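Local coordinates for protein shikimate 5-dehydrogenase (Mycobacterium fortuitum subsp. fortuitum DSM 46621, PDB 4XIJ) that probably catalyses the NADP-dependent interconversion of 3-dehydroshikimate and shikimate, the fourth step of the chorismate pathway that leads to the aromatic amino acids, at residues V219-Y224 against T229-A234; A17-P22 against E54-L59; D111-D116 against V257-G262; A141-A146 against V167-R172. All coordinates share one frame; numbering follows the deposited sequence.

Contact 1. Residues V219-Y224 against T229-A234; sequences VLDAIY and TPLAQA
Asp221, the last residue of strand 218-221, sends its carboxylate to Thr229, just before helix 230-237. Followed outward, the Asp221 side chain leaves CB with CG anti to the backbone N (chi1 -170°), a torsion that carries the carboxylate off the strand toward the helix start. At CG the path divides. OD2 receives the hydroxyl proton of Thr229, with OG1 to OD2 at 2.8 Å, and the hydroxyl comes in nearly in line with the C-O bond. OD1 turns back to its own chain and accepts from Ile223 N at 3.1 Å, the NH arriving 58° out of the carboxylate plane; this Asx turn bends the chain as it leaves the strand. With OD2 bonded across the gap and OD1 to its own chain, the carboxylate is restrained from turning.

Thr229 suits its place because its hydroxyl can give and take at once. Thr229 is the N-cap, and while donating to Asp221 its OG1 accepts from Ala232 N at 3.0 Å, the capping bond. Its methyl CG2 serves the apolar side, 3.7 Å from Ile223 CG2, the two side chains crossing at about a right angle. Further along, Val219 CG1 and Leu231 CD2 meet tip to tip at 4.1 Å, two branched aliphatic groups closing the space between strand and helix. Trp227 also touches Asp221, and strand 241-243 pairs with 218-221. The whole is the strand-to-helix turn of a beta-alpha-beta unit in the parallel sheet of a Rossmann-type domain, here with the helix capped by a threonine that the strand's aspartate holds.

Contact 2. Residues A17-P22 against E54-L59; sequences AVLGSP and EQLPGL
Leu19 on strand 15-20 has the largest share of this contact, and Leu59 and Leu56 of helix 56-61 supply the other side. The three leucines account for all of the 127 Å² buried between the segments. Leu19 holds CG anti to its carbonyl carbon (chi1 -50°), and from there its two methyls extend toward the helix.

Leu59 meets it head on: its CD2 lies 3.8 Å from Leu19 CD1 and 3.9 Å from Leu19 CD2, so a single methyl abuts the fork of the opposing leucine. This is one of two modelled conformers of Leu59, so this half is less certain. Leu56 arrives differently. Its side chain runs across that of Leu19 at about a right angle, with its CD1 4.1 Å from Leu19 CD1. Leu56 and Leu59, three residues apart on the same helical face, both address the one methyl, CD1. Leucine fits all three places, since its branch, one carbon beyond CB, can span the gap between strand and helix.

Ile49 of strand 45-50 touches Leu19, Val72 and Phe83 touch Leu56, and Cys51 lies against both helix leucines. The joining is aliphatic carbon against aliphatic carbon throughout, so helix 56-61 is held on the sheet of the substrate-binding domain mainly by close fit and partial exclusion of water, Leu59 lying toward the edge, without the directional grip of polar bonds.

Contact 3. Residues D111-D116 against V257-G262; sequences DNTDVD and VEQFTG
Gln259, near the end of helix 246-261, reaches across to Asp111 at the end of strand 108-111, and this one polar bond is the close part of the contact. The amide NE2 donates to OD2 at 2.9 Å with an N-H...O angle of 158°. It uses the anti lone pair of OD2, the one turned away from OD1, and the acceptor lies almost in the plane of the amide. With CG anti to its carbonyl carbon (chi1 -69°) and the chain extended beyond, Gln259 has the length to bridge backbones whose nearest CA atoms, those of Asp111 and Gln259, are 9.9 Å apart.

Both ends of the pair have further partners. Asp111 OD1 is held by Thr88 and by a salt bridge from Arg90, while Gln259 OE1 accepts from Arg109. The amide is thus gripped at both its ends, and Arg90 would probably favour the charged form of Asp111.

The remainder is looser. Thr113 touches through its methyl, CG2 lying 4.2 Å from Gln259 NE2, while its OG1 is hydrogen-bonded to Gln252 O. Asp111 and Thr113 are buried, whereas Gln259 is partly exposed and forms the solvent side. Beside Thr113, Asn112 OD1 accepts from Val115 N at 3.3 Å and caps helix 114-122. The contact therefore lies where strand 108-111 runs into helix 114-122, with helix 246-261 against it through Ala255, which touches Thr113 and Asp116, strand 99-102 against Gln259 and helix 138-147 against Val115.

Contact 4. Residues A141-A146 against V167-R172; sequences AVVALA and VDLARR. With SO4 (sulfate ion), chain G; EDO (1,2-ethanediol), chain B.
Apolar packing joins the two helices, and Val142 and Leu169 carry most of it. Val142 CG1, anti to its backbone N (chi1 170°), presses on the backbone of the other helix, 3.6 Å from Ala170 CA, and lies 3.8 Å from Ala170 CB. Alanine fits here because its short side chain lets the valine approach the main chain. The same methyl is 3.9 Å from Leu169 CG. Leu169 goes on to Val143, the two side chains crossing at about a right angle with Leu169 CD2 4.1 Å from Val143 CG2. The segments' axes pass at 9.3 Å and cross at -29°.

Polar interactions lie on the outer side of helix 160-172. Arg171 donates to a sulfate, NH1 to O3 at 2.8 Å and NH2 to O1 at 2.9 Å, the ion sitting at the guanidinium edge; NH2 also hydrogen-bonds to Gly177 O. Val167 CG1 lies over one face of that group. An ethanediol donates from O1 to Arg172 O at 3.0 Å. Both small molecules probably come from the crystallisation liquor.

Ile153 and Ile155 of strand 152-157 touch Val142 beneath, so two near-parallel helices share one face of a parallel sheet, as expected of a Rossmann-type nucleotide-binding fold.

Overall arrangement
Contact 2 belongs to the mixed sheet of the substrate-binding domain, whereas contacts 1 and 4, centres 22 Å apart, lie in the parallel-sheet domain that probably binds NADP. Contact 3 lies between, its centre about 18 Å from that of contact 2 and 20 Å from that of contact 4, which it touches: Val115 O is 3.5 Å from Ala144 CB. Along the chain, contact 3 closes a loop that encloses contacts 1 and 4. Asp114 of 111-116 forms a salt bridge with Lys77, consistent with the active-site lysine-aspartate pair of other shikimate dehydrogenases, so contact 3 probably adjoins the active site; a second sulfate, about 6 Å from the Thr113 side chain, may mark a pocket there.

Contact 1. Residues V219-Y224 against T229-A234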
loop_
_atom_site.group_PDB
_atom_site.type_symbol
_atom_site.label_atom_id
_atom_site.label_comp_id
_atom_site.label_asym_id
_atom_site.label_seq_id
_atom_site.Cartn_x
_atom_site.Cartn_y
_atom_site.Cartn_z
ATOM N N VAL A 219 5.552 13.242 7.511
ATOM C CA VAL A 219 4.241 12.609 7.532
ATOM C C VAL A 219 3.858 12.144 6.133
ATOM O O VAL A 219 3.840 12.958 5.196
ATOM C CB VAL A 219 3.162 13.579 8.084
ATOM C CG1 VAL A 219 1.783 12.906 7.998
ATOM C CG2 VAL A 219 3.531 13.957 9.538
ATOM N N LEU A 220 3.595 10.843 5.997
ATOM C CA LEU A 220 3.011 10.250 4.808
ATOM C C LEU A 220 1.505 10.196 5.016
ATOM O O LEU A 220 1.018 9.508 5.913
ATOM C CB LEU A 220 3.604 8.853 4.544
ATOM C CG LEU A 220 2.935 8.055 3.443
ATOM C CD1 LEU A 220 3.124 8.773 2.116
ATOM C CD2 LEU A 220 3.595 6.664 3.405
ATOM N N ASP A 221 0.789 10.981 4.208
ATOM C CA ASP A 221 -0.654 11.019 4.246
ATOM C C ASP A 221 -1.173 10.141 3.093
ATOM O O ASP A 221 -0.844 10.383 1.934
ATOM C CB ASP A 221 -1.120 12.474 4.087
ATOM C CG ASP A 221 -2.589 12.663 4.340
ATOM O OD1 ASP A 221 -3.341 11.684 4.483
ATOM O OD2 ASP A 221 -2.996 13.832 4.463
ATOM N N ALA A 222 -1.970 9.124 3.406
ATOM C CA ALA A 222 -2.537 8.251 2.385
ATOM C C ALA A 222 -3.468 9.018 1.438
ATOM O O ALA A 222 -3.694 8.588 0.299
ATOM C CB ALA A 222 -3.292 7.100 3.032
ATOM N N ILE A 223 -4.016 10.133 1.909
ATOM C CA ILE A 223 -4.911 10.936 1.086
ATOM C C ILE A 223 -4.123 11.747 0.075
ATOM O O ILE A 223 -3.004 12.222 0.382
ATOM C CB ILE A 223 -5.756 11.870 1.976
ATOM C CG1 ILE A 223 -6.513 11.042 3.027
ATOM C CG2 ILE A 223 -6.680 12.722 1.133
ATOM C CD1 ILE A 223 -7.429 9.982 2.437
ATOM N N TYR A 224 -4.679 11.913 -1.130
ATOM C CA TYR A 224 -4.001 12.779 -2.098
ATOM C C TYR A 224 -4.926 13.728 -2.818
ATOM O O TYR A 224 -4.468 14.546 -3.624
ATOM C CB TYR A 224 -3.226 11.935 -3.110
ATOM C CG TYR A 224 -4.040 10.922 -3.876
ATOM C CD1 TYR A 224 -4.721 11.286 -5.044
ATOM C CD2 TYR A 224 -4.085 9.590 -3.477
ATOM C CE1 TYR A 224 -5.419 10.364 -5.775
ATOM C CE2 TYR A 224 -4.797 8.655 -4.216
ATOM C CZ TYR A 224 -5.471 9.048 -5.350
ATOM O OH TYR A 224 -6.179 8.113 -6.097
ATOM N N THR A 229 -3.817 18.408 2.092
ATOM C CA THR A 229 -4.814 18.218 3.136
ATOM C C THR A 229 -4.572 19.164 4.319
ATOM O O THR A 229 -3.464 19.728 4.480
ATOM C CB THR A 229 -4.752 16.777 3.649
ATOM O OG1 THR A 229 -3.424 16.540 4.135
ATOM C CG2 THR A 229 -5.104 15.768 2.528
ATOM N N PRO A 230 -5.596 19.340 5.179
ATOM C CA PRO A 230 -5.349 20.096 6.421
ATOM C C PRO A 230 -4.166 19.567 7.232
ATOM O O PRO A 230 -3.344 20.368 7.756
ATOM C CB PRO A 230 -6.669 19.929 7.197
ATOM C CG PRO A 230 -7.680 19.920 6.098
ATOM C CD PRO A 230 -7.032 19.098 4.964
ATOM N N LEU A 231 -4.062 18.244 7.329
ATOM C CA LEU A 231 -2.918 17.633 8.004
ATOM C C LEU A 231 -1.591 18.074 7.355
ATOM O O LEU A 231 -0.668 18.546 8.044
ATOM C CB LEU A 231 -3.055 16.106 7.950
ATOM C CG LEU A 231 -1.864 15.300 8.489
ATOM C CD1 LEU A 231 -1.528 15.680 9.957
ATOM C CD2 LEU A 231 -2.193 13.796 8.374
ATOM N N ALA A 232 -1.506 17.962 6.027
ATOM C CA ALA A 232 -0.272 18.343 5.335
ATOM C C ALA A 232 0.044 19.800 5.549
ATOM O O ALA A 232 1.212 20.162 5.685
ATOM C CB ALA A 232 -0.397 18.053 3.860
ATOM N N GLN A 233 -0.992 20.641 5.522
ATOM C CA GLN A 233 -0.763 22.068 5.676
ATOM C C GLN A 233 -0.170 22.384 7.046
ATOM O O GLN A 233 0.733 23.208 7.188
ATOM C CB GLN A 233 -2.056 22.846 5.486
ATOM C CG GLN A 233 -2.537 22.852 4.053
ATOM C CD GLN A 233 -3.892 23.550 3.954
ATOM O OE1 GLN A 233 -4.031 24.733 4.332
ATOM N NE2 GLN A 233 -4.898 22.825 3.506
ATOM N N ALA A 234 -0.695 21.733 8.061
ATOM C CA ALA A 234 -0.178 21.961 9.402
ATOM C C ALA A 234 1.261 21.488 9.540
ATOM O O ALA A 234 2.094 22.180 10.126
ATOM C CB ALA A 234 -1.049 21.272 10.423
#

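Contact 2. Residues A17-P22 against E54-L59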
loop_
_atom_site.group_PDB
_atom_site.type_symbol
_atom_site.label_atom_id
_atom_site.label_comp_id
_atom_site.label_asym_id
_atom_site.label_seq_id
_atom_site.Cartn_x
_atom_site.Cartn_y
_atom_site.Cartn_z
ATOM N N ALA A 17 -4.629 -7.821 -15.117
ATOM C CA ALA A 17 -5.858 -7.140 -14.730
ATOM C C ALA A 17 -5.791 -6.713 -13.285
ATOM O O ALA A 17 -4.963 -7.228 -12.501
ATOM C CB ALA A 17 -7.099 -8.041 -14.917
ATOM N N VAL A 18 -6.701 -5.812 -12.933
ATOM C CA VAL A 18 -7.016 -5.559 -11.517
ATOM C C VAL A 18 -8.378 -6.125 -11.177
ATOM O O VAL A 18 -9.327 -5.989 -11.942
ATOM C CB VAL A 18 -6.950 -4.042 -11.165
ATOM C CG1 VAL A 18 -7.943 -3.152 -12.000
ATOM C CG2 VAL A 18 -7.140 -3.823 -9.629
ATOM N N LEU A 19 -8.435 -6.821 -10.041
ATOM C CA LEU A 19 -9.662 -7.440 -9.526
ATOM C C LEU A 19 -10.130 -6.743 -8.257
ATOM O O LEU A 19 -9.323 -6.481 -7.365
ATOM C CB LEU A 19 -9.430 -8.913 -9.197
ATOM C CG LEU A 19 -8.786 -9.849 -10.210
ATOM C CD1 LEU A 19 -8.837 -11.316 -9.724
ATOM C CD2 LEU A 19 -9.138 -9.694 -11.661
ATOM N N GLY A 20 -11.423 -6.453 -8.165
ATOM C CA GLY A 20 -11.941 -5.875 -6.945
ATOM C C GLY A 20 -13.340 -5.338 -7.152
ATOM O O GLY A 20 -13.902 -5.489 -8.252
ATOM N N SER A 21 -13.891 -4.687 -6.124
ATOM C CA SER A 21 -15.244 -4.169 -6.210
ATOM C C SER A 21 -15.478 -3.202 -5.048
ATOM O O SER A 21 -15.474 -3.606 -3.897
ATOM C CB SER A 21 -16.246 -5.313 -6.196
ATOM O OG SER A 21 -17.570 -4.795 -6.199
ATOM N N PRO A 22 -15.663 -1.914 -5.344
ATOM C CA PRO A 22 -15.736 -1.322 -6.688
ATOM C C PRO A 22 -14.366 -1.245 -7.381
ATOM O O PRO A 22 -13.302 -1.273 -6.738
ATOM C CB PRO A 22 -16.326 0.075 -6.405
ATOM C CG PRO A 22 -15.846 0.399 -5.040
ATOM C CD PRO A 22 -15.944 -0.919 -4.289
ATOM N N GLU A 54 -15.507 -13.718 -2.839
ATOM C CA GLU A 54 -16.023 -15.037 -3.088
ATOM C C GLU A 54 -15.762 -15.483 -4.518
ATOM O O GLU A 54 -15.492 -16.676 -4.765
ATOM C CB GLU A 54 -17.505 -15.039 -2.744
ATOM C CG GLU A 54 -17.653 -14.817 -1.231
ATOM C CD GLU A 54 -17.730 -13.340 -0.705
ATOM O OE1 GLU A 54 -17.557 -12.310 -1.413
ATOM O OE2 GLU A 54 -17.996 -13.230 0.516
ATOM N N GLN A 55 -15.812 -14.541 -5.466
ATOM C CA GLN A 55 -15.575 -14.895 -6.866
ATOM C C GLN A 55 -14.116 -15.103 -7.236
ATOM O O GLN A 55 -13.816 -15.742 -8.248
ATOM C CB GLN A 55 -16.112 -13.786 -7.782
ATOM C CG GLN A 55 -17.663 -13.674 -7.747
ATOM C CD GLN A 55 -18.147 -12.440 -8.470
ATOM O OE1 GLN A 55 -17.481 -11.402 -8.463
ATOM N NE2 GLN A 55 -19.306 -12.535 -9.081
ATOM N N LEU A 56 -13.200 -14.523 -6.458
ATOM C CA LEU A 56 -11.814 -14.475 -6.918
ATOM C C LEU A 56 -11.146 -15.843 -7.173
ATOM O O LEU A 56 -10.524 -16.002 -8.220
ATOM C CB LEU A 56 -10.998 -13.603 -5.955
ATOM C CG LEU A 56 -9.512 -13.398 -6.277
ATOM C CD1 LEU A 56 -9.050 -12.009 -5.732
ATOM C CD2 LEU A 56 -8.601 -14.532 -5.705
ATOM N N PRO A 57 -11.265 -16.818 -6.262
ATOM C CA PRO A 57 -10.559 -18.070 -6.542
ATOM C C PRO A 57 -11.015 -18.722 -7.856
ATOM O O PRO A 57 -10.169 -19.183 -8.663
ATOM C CB PRO A 57 -10.865 -18.923 -5.282
ATOM C CG PRO A 57 -11.118 -17.884 -4.196
ATOM C CD PRO A 57 -11.886 -16.817 -4.907
ATOM N N GLY A 58 -12.322 -18.771 -8.115
ATOM C CA GLY A 58 -12.783 -19.356 -9.360
ATOM C C GLY A 58 -12.323 -18.593 -10.579
ATOM O O GLY A 58 -11.991 -19.170 -11.608
ATOM N N LEU A 59 -12.294 -17.275 -10.471
ATOM C CA LEU A 59 -11.877 -16.445 -11.583
ATOM C C LEU A 59 -10.403 -16.743 -11.925
ATOM O O LEU A 59 -10.046 -17.004 -13.087
ATOM C CB LEU A 59 -12.058 -14.975 -11.205
ATOM C CG LEU A 59 -11.615 -13.990 -12.277
ATOM C CD1 LEU A 59 -12.470 -14.194 -13.495
ATOM C CD2 LEU A 59 -11.743 -12.586 -11.757
#

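Contact 3. Residues D111-D116 against V257-G262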
loop_
_atom_site.group_PDB
_atom_site.type_symbol
_atom_site.label_atom_id
_atom_site.label_comp_id
_atom_site.label_asym_id
_atom_site.label_seq_id
_atom_site.Cartn_x
_atom_site.Cartn_y
_atom_site.Cartn_z
ATOM N N ASP A 111 1.788 -11.667 -3.323
ATOM C CA ASP A 111 2.675 -10.738 -2.640
ATOM C C ASP A 111 1.852 -9.556 -2.167
ATOM O O ASP A 111 0.680 -9.377 -2.580
ATOM C CB ASP A 111 3.830 -10.281 -3.557
ATOM C CG ASP A 111 4.965 -9.547 -2.829
ATOM O OD1 ASP A 111 5.085 -9.604 -1.574
ATOM O OD2 ASP A 111 5.789 -8.933 -3.547
ATOM N N ASN A 112 2.448 -8.761 -1.293
ATOM C CA ASN A 112 1.795 -7.534 -0.864
ATOM C C ASN A 112 2.688 -6.334 -1.148
ATOM O O ASN A 112 3.647 -6.101 -0.426
ATOM C CB ASN A 112 1.424 -7.612 0.636
ATOM C CG ASN A 112 0.530 -6.465 1.030
ATOM O OD1 ASN A 112 0.919 -5.295 0.823
ATOM N ND2 ASN A 112 -0.687 -6.759 1.556
ATOM N N THR A 113 2.402 -5.595 -2.227
ATOM C CA THR A 113 3.234 -4.452 -2.522
ATOM C C THR A 113 2.689 -3.158 -1.912
ATOM O O THR A 113 3.303 -2.112 -2.067
ATOM C CB THR A 113 3.432 -4.250 -4.032
ATOM O OG1 THR A 113 2.194 -3.784 -4.620
ATOM C CG2 THR A 113 3.937 -5.546 -4.686
ATOM N N ASP A 114 1.574 -3.234 -1.155
ATOM C CA ASP A 114 1.163 -2.085 -0.329
ATOM C C ASP A 114 2.302 -1.779 0.664
ATOM O O ASP A 114 2.508 -0.609 1.038
ATOM C CB ASP A 114 -0.173 -2.350 0.389
ATOM C CG ASP A 114 -1.313 -2.492 -0.573
ATOM O OD1 ASP A 114 -1.390 -1.698 -1.515
ATOM O OD2 ASP A 114 -2.147 -3.386 -0.410
ATOM N N VAL A 115 3.047 -2.814 1.079
ATOM C CA VAL A 115 4.206 -2.593 1.924
ATOM C C VAL A 115 5.235 -1.667 1.226
ATOM O O VAL A 115 5.776 -0.714 1.839
ATOM C CB VAL A 115 4.839 -3.937 2.319
ATOM C CG1 VAL A 115 6.155 -3.707 2.952
ATOM C CG2 VAL A 115 3.877 -4.687 3.279
ATOM N N ASP A 116 5.507 -1.931 -0.063
ATOM C CA ASP A 116 6.406 -1.078 -0.826
ATOM C C ASP A 116 5.849 0.332 -0.968
ATOM O O ASP A 116 6.619 1.303 -1.073
ATOM C CB ASP A 116 6.606 -1.587 -2.264
ATOM C CG ASP A 116 7.212 -2.954 -2.346
ATOM O OD1 ASP A 116 8.264 -3.165 -1.774
ATOM O OD2 ASP A 116 6.608 -3.827 -2.970
ATOM N N VAL A 257 5.021 -4.034 -11.524
ATOM C CA VAL A 257 5.540 -3.990 -12.903
ATOM C C VAL A 257 6.819 -4.832 -13.006
ATOM O O VAL A 257 6.978 -5.588 -14.002
ATOM C CB VAL A 257 5.778 -2.549 -13.362
ATOM C CG1 VAL A 257 6.625 -2.487 -14.673
ATOM C CG2 VAL A 257 4.418 -1.838 -13.530
ATOM N N GLU A 258 7.704 -4.740 -11.995
ATOM C CA GLU A 258 8.945 -5.477 -12.070
ATOM C C GLU A 258 8.665 -6.981 -12.002
ATOM O O GLU A 258 9.279 -7.781 -12.740
ATOM C CB GLU A 258 9.905 -5.032 -10.972
ATOM C CG GLU A 258 10.328 -3.610 -11.209
ATOM C CD GLU A 258 11.491 -3.197 -10.325
ATOM O OE1 GLU A 258 11.864 -3.948 -9.389
ATOM O OE2 GLU A 258 12.040 -2.091 -10.554
ATOM N N GLN A 259 7.759 -7.398 -11.120
ATOM C CA GLN A 259 7.461 -8.817 -11.036
ATOM C C GLN A 259 6.763 -9.359 -12.283
ATOM O O GLN A 259 6.986 -10.528 -12.671
ATOM C CB GLN A 259 6.603 -9.108 -9.795
ATOM C CG GLN A 259 7.414 -8.900 -8.502
ATOM C CD GLN A 259 6.645 -9.311 -7.268
ATOM O OE1 GLN A 259 6.070 -10.390 -7.228
ATOM N NE2 GLN A 259 6.613 -8.450 -6.250
ATOM N N PHE A 260 5.883 -8.550 -12.894
ATOM C CA PHE A 260 5.143 -9.055 -14.063
ATOM C C PHE A 260 6.050 -9.105 -15.304
ATOM O O PHE A 260 5.908 -10.010 -16.138
ATOM C CB PHE A 260 3.934 -8.187 -14.427
ATOM C CG PHE A 260 2.781 -8.142 -13.396
ATOM C CD1 PHE A 260 2.862 -8.756 -12.133
ATOM C CD2 PHE A 260 1.602 -7.441 -13.720
ATOM C CE1 PHE A 260 1.807 -8.659 -11.223
ATOM C CE2 PHE A 260 0.525 -7.333 -12.796
ATOM C CZ PHE A 260 0.641 -7.949 -11.549
ATOM N N THR A 261 6.913 -8.102 -15.466
ATOM C CA THR A 261 7.679 -7.977 -16.731
ATOM C C THR A 261 9.085 -8.494 -16.660
ATOM O O THR A 261 9.695 -8.713 -17.696
ATOM C CB THR A 261 7.793 -6.510 -17.210
ATOM O OG1 THR A 261 8.571 -5.777 -16.255
ATOM C CG2 THR A 261 6.409 -5.899 -17.355
ATOM N N GLY A 262 9.607 -8.642 -15.448
ATOM C CA GLY A 262 11.017 -8.969 -15.266
ATOM C C GLY A 262 11.993 -7.849 -15.598
ATOM O O GLY A 262 13.208 -8.096 -15.670
#

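Contact 4. Residues A141-A146 against V167-R172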
loop_
_atom_site.group_PDB
_atom_site.type_symbol
_atom_site.label_atom_id
_atom_site.label_comp_id
_atom_site.label_asym_id
_atom_site.label_seq_id
_atom_site.Cartn_x
_atom_site.Cartn_y
_atom_site.Cartn_z
ATOM N N ALA A 141 0.775 -0.740 6.699
ATOM C CA ALA A 141 1.587 0.345 7.232
ATOM C C ALA A 141 2.485 -0.167 8.388
ATOM O O ALA A 141 3.665 0.181 8.453
ATOM C CB ALA A 141 0.707 1.502 7.705
ATOM N N VAL A 142 1.943 -0.989 9.289
ATOM C CA VAL A 142 2.721 -1.528 10.415
ATOM C C VAL A 142 3.888 -2.391 9.914
ATOM O O VAL A 142 5.030 -2.208 10.345
ATOM C CB VAL A 142 1.835 -2.345 11.361
ATOM C CG1 VAL A 142 2.697 -3.125 12.408
ATOM C CG2 VAL A 142 0.831 -1.404 12.086
ATOM N N VAL A 143 3.605 -3.300 8.964
ATOM C CA VAL A 143 4.650 -4.196 8.470
ATOM C C VAL A 143 5.716 -3.358 7.726
ATOM O O VAL A 143 6.890 -3.579 7.940
ATOM C CB VAL A 143 4.049 -5.284 7.574
ATOM C CG1 VAL A 143 5.119 -6.061 6.796
ATOM C CG2 VAL A 143 3.172 -6.272 8.414
ATOM N N ALA A 144 5.290 -2.365 6.942
ATOM C CA ALA A 144 6.246 -1.488 6.283
ATOM C C ALA A 144 7.121 -0.749 7.265
ATOM O O ALA A 144 8.334 -0.637 7.047
ATOM C CB ALA A 144 5.516 -0.496 5.370
ATOM N N LEU A 145 6.527 -0.211 8.337
ATOM C CA LEU A 145 7.352 0.511 9.299
ATOM C C LEU A 145 8.363 -0.434 9.938
ATOM O O LEU A 145 9.541 -0.045 10.141
ATOM C CB LEU A 145 6.459 1.216 10.344
ATOM C CG LEU A 145 5.695 2.411 9.778
ATOM C CD1 LEU A 145 4.629 2.848 10.844
ATOM C CD2 LEU A 145 6.600 3.560 9.420
ATOM N N ALA A 146 7.944 -1.670 10.248
ATOM C CA ALA A 146 8.896 -2.618 10.805
ATOM C C ALA A 146 10.024 -2.911 9.800
ATOM O O ALA A 146 11.188 -3.062 10.186
ATOM C CB ALA A 146 8.220 -3.921 11.208
ATOM N N VAL A 167 -1.013 -3.431 17.447
ATOM C CA VAL A 167 0.120 -3.477 18.377
ATOM C C VAL A 167 0.703 -4.889 18.392
ATOM O O VAL A 167 1.928 -5.044 18.353
ATOM C CB VAL A 167 -0.307 -3.062 19.784
ATOM C CG1 VAL A 167 0.802 -3.353 20.786
ATOM C CG2 VAL A 167 -0.714 -1.564 19.781
ATOM N N ASP A 168 -0.163 -5.906 18.435
ATOM C CA ASP A 168 0.311 -7.285 18.404
ATOM C C ASP A 168 1.117 -7.547 17.138
ATOM O O ASP A 168 2.152 -8.203 17.157
ATOM C CB ASP A 168 -0.853 -8.294 18.455
ATOM C CG ASP A 168 -1.599 -8.309 19.798
ATOM O OD1 ASP A 168 -1.038 -7.818 20.792
ATOM O OD2 ASP A 168 -2.743 -8.870 19.858
ATOM N N LEU A 169 0.603 -7.081 16.007
ATOM C CA LEU A 169 1.306 -7.223 14.737
ATOM C C LEU A 169 2.651 -6.515 14.757
ATOM O O LEU A 169 3.656 -7.096 14.334
ATOM C CB LEU A 169 0.420 -6.693 13.611
ATOM C CG LEU A 169 1.050 -6.690 12.213
ATOM C CD1 LEU A 169 1.451 -8.092 11.753
ATOM C CD2 LEU A 169 0.095 -6.016 11.181
ATOM N N ALA A 170 2.702 -5.288 15.292
ATOM C CA ALA A 170 4.000 -4.622 15.387
ATOM C C ALA A 170 5.011 -5.465 16.151
ATOM O O ALA A 170 6.180 -5.571 15.767
ATOM C CB ALA A 170 3.823 -3.250 16.041
ATOM N N ARG A 171 4.581 -6.026 17.268
ATOM C CA ARG A 171 5.480 -6.858 18.039
ATOM C C ARG A 171 5.876 -8.138 17.311
ATOM O O ARG A 171 7.049 -8.562 17.389
ATOM C CB ARG A 171 4.839 -7.175 19.376
ATOM C CG ARG A 171 4.714 -5.932 20.243
ATOM C CD ARG A 171 3.865 -6.173 21.481
ATOM N NE ARG A 171 3.751 -4.966 22.294
ATOM C CZ ARG A 171 2.808 -4.768 23.231
ATOM N NH1 ARG A 171 1.861 -5.684 23.468
ATOM N NH2 ARG A 171 2.775 -3.622 23.912
ATOM N N ARG A 172 4.931 -8.761 16.594
ATOM C CA ARG A 172 5.281 -9.959 15.824
ATOM C C ARG A 172 6.288 -9.634 14.714
ATOM O O ARG A 172 7.079 -10.508 14.332
ATOM C CB ARG A 172 4.030 -10.632 15.233
ATOM C CG ARG A 172 3.058 -11.214 16.286
ATOM C CD ARG A 172 1.963 -12.111 15.659
ATOM N NE ARG A 172 1.252 -11.479 14.532
ATOM C CZ ARG A 172 0.116 -10.803 14.647
ATOM N NH1 ARG A 172 -0.482 -10.682 15.812
ATOM N NH2 ARG A 172 -0.449 -10.289 13.582
HETATM S S SO4 G . 0.022 -3.822 26.228
HETATM O O1 SO4 G . 0.572 -2.632 25.573
HETATM O O2 SO4 G . -1.271 -3.482 26.826
HETATM O O3 SO4 G . -0.160 -4.901 25.256
HETATM O O4 SO4 G . 0.921 -4.271 27.286
HETATM C C1 EDO B . 8.805 -11.092 17.627
HETATM O O1 EDO B . 9.258 -11.067 16.252
HETATM C C2 EDO B . 9.612 -10.139 18.512
HETATM O O2 EDO B . 10.730 -10.755 19.201
#